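Local structure of Sca-family protein (Rickettsia rickettsii, 4LQ8) at residues A[279-293]-A[302-314]. The protein is a rickettsial surface cell antigen, seen here as its N-terminal head domain, and is probably involved in cell adhesion. Residues are numbered along the deposited sequence; the frame is centred on the assembly and turned at random.
Sequences PKPLKFAGTGDDAIA and YTLAVTRGKYKEM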
loop_
_atom_site.group_PDB
_atom_site.type_symbol
_atom_site.label_atom_id
_atom_site.label_comp_id
_atom_site.label_asym_id
_atom_site.label_seq_id
_atom_site.Cartn_x
_atom_site.Cartn_y
_atom_site.Cartn_z
ATOM N N PRO A 279 -3.081 1.809 -2.673
ATOM C CA PRO A 279 -3.576 2.168 -4.014
ATOM C C PRO A 279 -2.373 2.392 -4.950
ATOM O O PRO A 279 -1.303 2.820 -4.482
ATOM C CB PRO A 279 -4.306 3.506 -3.789
ATOM C CG PRO A 279 -4.500 3.599 -2.354
ATOM C CD PRO A 279 -3.400 2.867 -1.695
ATOM N N LYS A 280 -2.539 2.094 -6.250
ATOM C CA LYS A 280 -1.475 2.213 -7.246
ATOM C C LYS A 280 -1.916 3.044 -8.470
ATOM O O LYS A 280 -3.094 3.012 -8.801
ATOM C CB LYS A 280 -0.971 0.804 -7.714
ATOM C CG LYS A 280 -0.226 -0.014 -6.644
ATOM C CD LYS A 280 1.041 0.687 -6.111
ATOM C CE LYS A 280 1.918 -0.193 -5.251
ATOM N NZ LYS A 280 1.405 -0.325 -3.865
ATOM N N PRO A 281 -0.999 3.736 -9.188
ATOM C CA PRO A 281 0.438 3.900 -8.877
ATOM C C PRO A 281 0.599 4.795 -7.629
ATOM O O PRO A 281 -0.206 5.694 -7.391
ATOM C CB PRO A 281 0.991 4.563 -10.157
ATOM C CG PRO A 281 -0.155 5.375 -10.661
ATOM C CD PRO A 281 -1.383 4.534 -10.374
ATOM N N LEU A 282 1.605 4.517 -6.826
ATOM C CA LEU A 282 1.889 5.312 -5.631
ATOM C C LEU A 282 2.823 6.491 -6.002
ATOM O O LEU A 282 3.782 6.296 -6.741
ATOM C CB LEU A 282 2.560 4.401 -4.579
ATOM C CG LEU A 282 2.727 4.957 -3.170
ATOM C CD1 LEU A 282 1.372 5.309 -2.541
ATOM C CD2 LEU A 282 3.426 3.957 -2.291
ATOM N N LYS A 283 2.526 7.699 -5.529
ATOM C CA LYS A 283 3.418 8.840 -5.787
ATOM C C LYS A 283 4.133 9.219 -4.481
ATOM O O LYS A 283 3.643 8.906 -3.402
ATOM C CB LYS A 283 2.653 10.078 -6.338
ATOM C CG LYS A 283 1.709 9.846 -7.532
ATOM C CD LYS A 283 2.459 9.411 -8.761
ATOM C CE LYS A 283 1.663 9.587 -10.022
ATOM N NZ LYS A 283 2.532 9.312 -11.195
ATOM N N PHE A 284 5.237 9.951 -4.594
ATOM C CA PHE A 284 5.987 10.493 -3.471
ATOM C C PHE A 284 6.139 11.972 -3.708
ATOM O O PHE A 284 6.443 12.404 -4.834
ATOM C CB PHE A 284 7.355 9.794 -3.272
ATOM C CG PHE A 284 7.143 8.398 -2.724
ATOM C CD1 PHE A 284 6.837 8.198 -1.380
ATOM C CD2 PHE A 284 7.169 7.291 -3.567
ATOM C CE1 PHE A 284 6.575 6.912 -0.886
ATOM C CE2 PHE A 284 6.937 6.005 -3.065
ATOM C CZ PHE A 284 6.627 5.829 -1.733
ATOM N N ALA A 285 5.876 12.751 -2.652
ATOM C CA ALA A 285 5.939 14.200 -2.678
ATOM C C ALA A 285 7.411 14.636 -2.522
ATOM O O ALA A 285 7.842 14.996 -1.438
ATOM C CB ALA A 285 5.057 14.766 -1.565
ATOM N N GLY A 286 8.168 14.580 -3.609
ATOM C CA GLY A 286 9.597 14.914 -3.593
ATOM C C GLY A 286 10.424 13.663 -3.870
ATOM O O GLY A 286 9.863 12.577 -4.061
ATOM N N THR A 287 11.742 13.803 -3.893
ATOM C CA THR A 287 12.762 12.798 -4.264
ATOM C C THR A 287 13.492 12.169 -3.068
ATOM O O THR A 287 14.040 11.071 -3.196
ATOM C CB THR A 287 13.817 13.463 -5.205
ATOM O OG1 THR A 287 13.150 14.261 -6.178
ATOM C CG2 THR A 287 14.705 12.451 -5.917
ATOM N N GLY A 288 13.525 12.869 -1.946
ATOM C CA GLY A 288 14.224 12.407 -0.755
ATOM C C GLY A 288 13.523 11.277 -0.044
ATOM O O GLY A 288 12.375 10.952 -0.352
ATOM N N ASP A 289 14.199 10.715 0.955
ATOM C CA ASP A 289 13.714 9.624 1.792
ATOM C C ASP A 289 12.552 10.052 2.678
ATOM O O ASP A 289 11.757 9.203 3.080
ATOM C CB ASP A 289 14.864 9.082 2.660
ATOM C CG ASP A 289 15.833 8.209 1.886
ATOM O OD1 ASP A 289 15.511 7.841 0.735
ATOM O OD2 ASP A 289 16.897 7.890 2.431
ATOM N N ASP A 290 12.440 11.365 2.952
ATOM C CA ASP A 290 11.388 11.940 3.789
ATOM C C ASP A 290 10.132 12.280 2.984
ATOM O O ASP A 290 9.131 12.702 3.575
ATOM C CB ASP A 290 11.921 13.182 4.550
ATOM C CG ASP A 290 12.410 14.327 3.654
ATOM O OD1 ASP A 290 12.887 14.051 2.525
ATOM O OD2 ASP A 290 12.345 15.486 4.094
ATOM N N ALA A 291 10.187 12.123 1.630
ATOM C CA ALA A 291 9.041 12.420 0.756
ATOM C C ALA A 291 7.822 11.520 1.142
ATOM O O ALA A 291 7.941 10.297 1.213
ATOM C CB ALA A 291 9.417 12.205 -0.694
ATOM N N ILE A 292 6.680 12.147 1.432
ATOM C CA ILE A 292 5.484 11.448 1.846
ATOM C C ILE A 292 4.779 10.805 0.649
ATOM O O ILE A 292 4.746 11.377 -0.435
ATOM C CB ILE A 292 4.554 12.351 2.725
ATOM C CG1 ILE A 292 3.534 11.504 3.554
ATOM C CG2 ILE A 292 3.868 13.451 1.918
ATOM C CD1 ILE A 292 4.210 10.552 4.691
ATOM N N ALA A 293 4.226 9.604 0.856
ATOM C CA ALA A 293 3.473 8.902 -0.176
ATOM C C ALA A 293 2.171 9.648 -0.376
ATOM O O ALA A 293 1.590 10.149 0.583
ATOM C CB ALA A 293 3.164 7.470 0.278
ATOM N N TYR A 302 -4.771 12.418 -1.530
ATOM C CA TYR A 302 -4.635 11.874 -0.189
ATOM C C TYR A 302 -3.175 11.546 0.015
ATOM O O TYR A 302 -2.499 11.183 -0.946
ATOM C CB TYR A 302 -5.433 10.561 -0.017
ATOM C CG TYR A 302 -6.913 10.698 -0.262
ATOM C CD1 TYR A 302 -7.787 10.995 0.777
ATOM C CD2 TYR A 302 -7.452 10.487 -1.523
ATOM C CE1 TYR A 302 -9.158 11.122 0.558
ATOM C CE2 TYR A 302 -8.815 10.637 -1.759
ATOM C CZ TYR A 302 -9.670 10.929 -0.711
ATOM O OH TYR A 302 -11.013 11.068 -0.952
ATOM N N THR A 303 -2.695 11.620 1.268
ATOM C CA THR A 303 -1.346 11.174 1.577
ATOM C C THR A 303 -1.501 9.847 2.308
ATOM O O THR A 303 -2.556 9.591 2.901
ATOM C CB THR A 303 -0.570 12.200 2.406
ATOM O OG1 THR A 303 -1.250 12.410 3.653
ATOM C CG2 THR A 303 -0.366 13.525 1.664
ATOM N N LEU A 304 -0.463 9.006 2.264
ATOM C CA LEU A 304 -0.439 7.761 3.015
ATOM C C LEU A 304 0.592 7.951 4.135
ATOM O O LEU A 304 1.426 8.844 4.028
ATOM C CB LEU A 304 -0.137 6.537 2.116
ATOM C CG LEU A 304 -1.126 6.288 0.938
ATOM C CD1 LEU A 304 -0.738 5.060 0.186
ATOM C CD2 LEU A 304 -2.526 6.017 1.443
ATOM N N ALA A 305 0.542 7.124 5.202
ATOM C CA ALA A 305 1.399 7.275 6.386
ATOM C C ALA A 305 2.777 6.647 6.235
ATOM O O ALA A 305 3.315 6.103 7.190
ATOM C CB ALA A 305 0.678 6.709 7.608
ATOM N N VAL A 306 3.335 6.701 5.041
ATOM C CA VAL A 306 4.629 6.076 4.758
ATOM C C VAL A 306 5.510 7.013 3.919
ATOM O O VAL A 306 5.041 7.620 2.944
ATOM C CB VAL A 306 4.417 4.650 4.128
ATOM C CG1 VAL A 306 3.908 4.697 2.671
ATOM C CG2 VAL A 306 5.661 3.778 4.261
ATOM N N THR A 307 6.753 7.172 4.316
ATOM C CA THR A 307 7.664 8.029 3.554
ATOM C C THR A 307 8.325 7.162 2.494
ATOM O O THR A 307 8.263 5.943 2.583
ATOM C CB THR A 307 8.734 8.662 4.459
ATOM O OG1 THR A 307 9.506 7.609 5.024
ATOM C CG2 THR A 307 8.155 9.605 5.539
ATOM N N ARG A 308 9.026 7.783 1.542
ATOM C CA ARG A 308 9.747 7.052 0.503
ATOM C C ARG A 308 10.820 6.107 1.065
ATOM O O ARG A 308 10.916 4.959 0.627
ATOM C CB ARG A 308 10.348 8.018 -0.508
ATOM C CG ARG A 308 10.393 7.374 -1.870
ATOM C CD ARG A 308 11.716 7.467 -2.538
ATOM N NE ARG A 308 11.501 7.269 -3.967
ATOM C CZ ARG A 308 12.268 7.773 -4.922
ATOM N NH1 ARG A 308 13.328 8.504 -4.611
ATOM N NH2 ARG A 308 11.990 7.538 -6.195
ATOM N N GLY A 309 11.582 6.591 2.035
ATOM C CA GLY A 309 12.630 5.806 2.675
ATOM C C GLY A 309 12.034 4.603 3.378
ATOM O O GLY A 309 12.519 3.494 3.216
ATOM N N LYS A 310 10.938 4.798 4.120
ATOM C CA LYS A 310 10.277 3.682 4.804
ATOM C C LYS A 310 9.680 2.675 3.777
ATOM O O LYS A 310 9.849 1.463 3.923
ATOM C CB LYS A 310 9.200 4.200 5.780
ATOM C CG LYS A 310 8.447 3.095 6.536
ATOM C CD LYS A 310 9.355 2.206 7.375
ATOM C CE LYS A 310 10.012 2.960 8.522
ATOM N NZ LYS A 310 10.784 2.016 9.366
ATOM N N TYR A 311 9.042 3.195 2.732
ATOM C CA TYR A 311 8.445 2.377 1.685
ATOM C C TYR A 311 9.497 1.493 1.012
ATOM O O TYR A 311 9.261 0.296 0.866
ATOM C CB TYR A 311 7.752 3.262 0.649
ATOM C CG TYR A 311 7.126 2.465 -0.473
ATOM C CD1 TYR A 311 5.932 1.768 -0.280
ATOM C CD2 TYR A 311 7.717 2.413 -1.737
ATOM C CE1 TYR A 311 5.339 1.050 -1.317
ATOM C CE2 TYR A 311 7.121 1.707 -2.783
ATOM C CZ TYR A 311 5.939 1.020 -2.562
ATOM O OH TYR A 311 5.342 0.313 -3.568
ATOM N N LYS A 312 10.666 2.072 0.638
ATOM C CA LYS A 312 11.776 1.314 0.046
ATOM C C LYS A 312 12.318 0.238 1.007
ATOM O O LYS A 312 12.589 -0.869 0.567
ATOM C CB LYS A 312 12.917 2.253 -0.432
ATOM C CG LYS A 312 12.484 3.277 -1.513
ATOM C CD LYS A 312 11.961 2.679 -2.843
ATOM C CE LYS A 312 11.290 3.728 -3.740
ATOM N NZ LYS A 312 11.080 3.245 -5.138
ATOM N N GLU A 313 12.454 0.545 2.304
ATOM C CA GLU A 313 12.906 -0.437 3.310
ATOM C C GLU A 313 11.901 -1.600 3.425
ATOM O O GLU A 313 12.314 -2.761 3.516
ATOM C CB GLU A 313 13.011 0.203 4.694
ATOM C CG GLU A 313 14.327 0.861 5.026
ATOM C CD GLU A 313 14.287 1.659 6.322
ATOM O OE1 GLU A 313 13.475 1.323 7.219
ATOM O OE2 GLU A 313 15.059 2.640 6.430
ATOM N N MET A 314 10.582 -1.276 3.450
ATOM C CA MET A 314 9.504 -2.271 3.539
ATOM C C MET A 314 9.449 -3.084 2.266
ATOM O O MET A 314 9.350 -4.301 2.345
ATOM C CB MET A 314 8.148 -1.606 3.840
ATOM C CG MET A 314 8.093 -0.990 5.213
ATOM S SD MET A 314 6.524 -0.171 5.534
ATOM C CE MET A 314 5.581 -1.556 6.242
HETATM O O HOH W 1 3.506 -1.907 -2.686
#
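Arg308 lays the aliphatic part of its side chain over one face of the Phe284 ring, with CG 3.5 Å from the ring centroid and almost on the normal, a CH-pi contact. The two side chains cross at about a right angle. Beyond CG the arginine chain runs on to the 286-288 loop, where NH1 comes 3.0 Å from Thr287 O. Phe284 also meets Tyr311, CZ lying 3.6 Å from Tyr311 CD2; the two ring planes are inclined at 50°. Tyr311 reaches back from the first turn of its helix towards strand 282-285 because its chi1 of 179° swings CG to the side opposite the backbone N, and one face of its ring receives Leu282 CD2, set towards the rim. The phenol OH accepts from a water that accepts from Lys280 NZ; Tyr311 OH is also hydrogen-bonded to Asp327 O, and Lys280 NZ to Ser278 OG. Leu282 CD1 presses tightly on Leu304 CD1 at 3.5 Å, while Pro279 CD also packs against Leu304 CD1. This cluster packs partly on the antiparallel hairpin of strands 292-297 and 300-304; the chain turns a corner at Ala305 and runs through the short strand 306-307 into helix 308-320. Before the corner Leu304 N donates to Ala293 O, and beyond it Val306 O accepts from Ala293 N, so one alanine is held from both sides. Ile292 pairs with Thr307 as a non-hydrogen-bonded antiparallel bridge, its CD1 brought close to the carbonyl oxygens of Leu304 and Val306. At the helix start Thr307 is the N-cap: chi1 of 62° turns OG1 to accept from Lys310 N. The 288-291 turn takes up two further amides, Arg308 N donating to Ala291 O (2.8 Å) and Gly309 N to Asp289 O (2.8 Å).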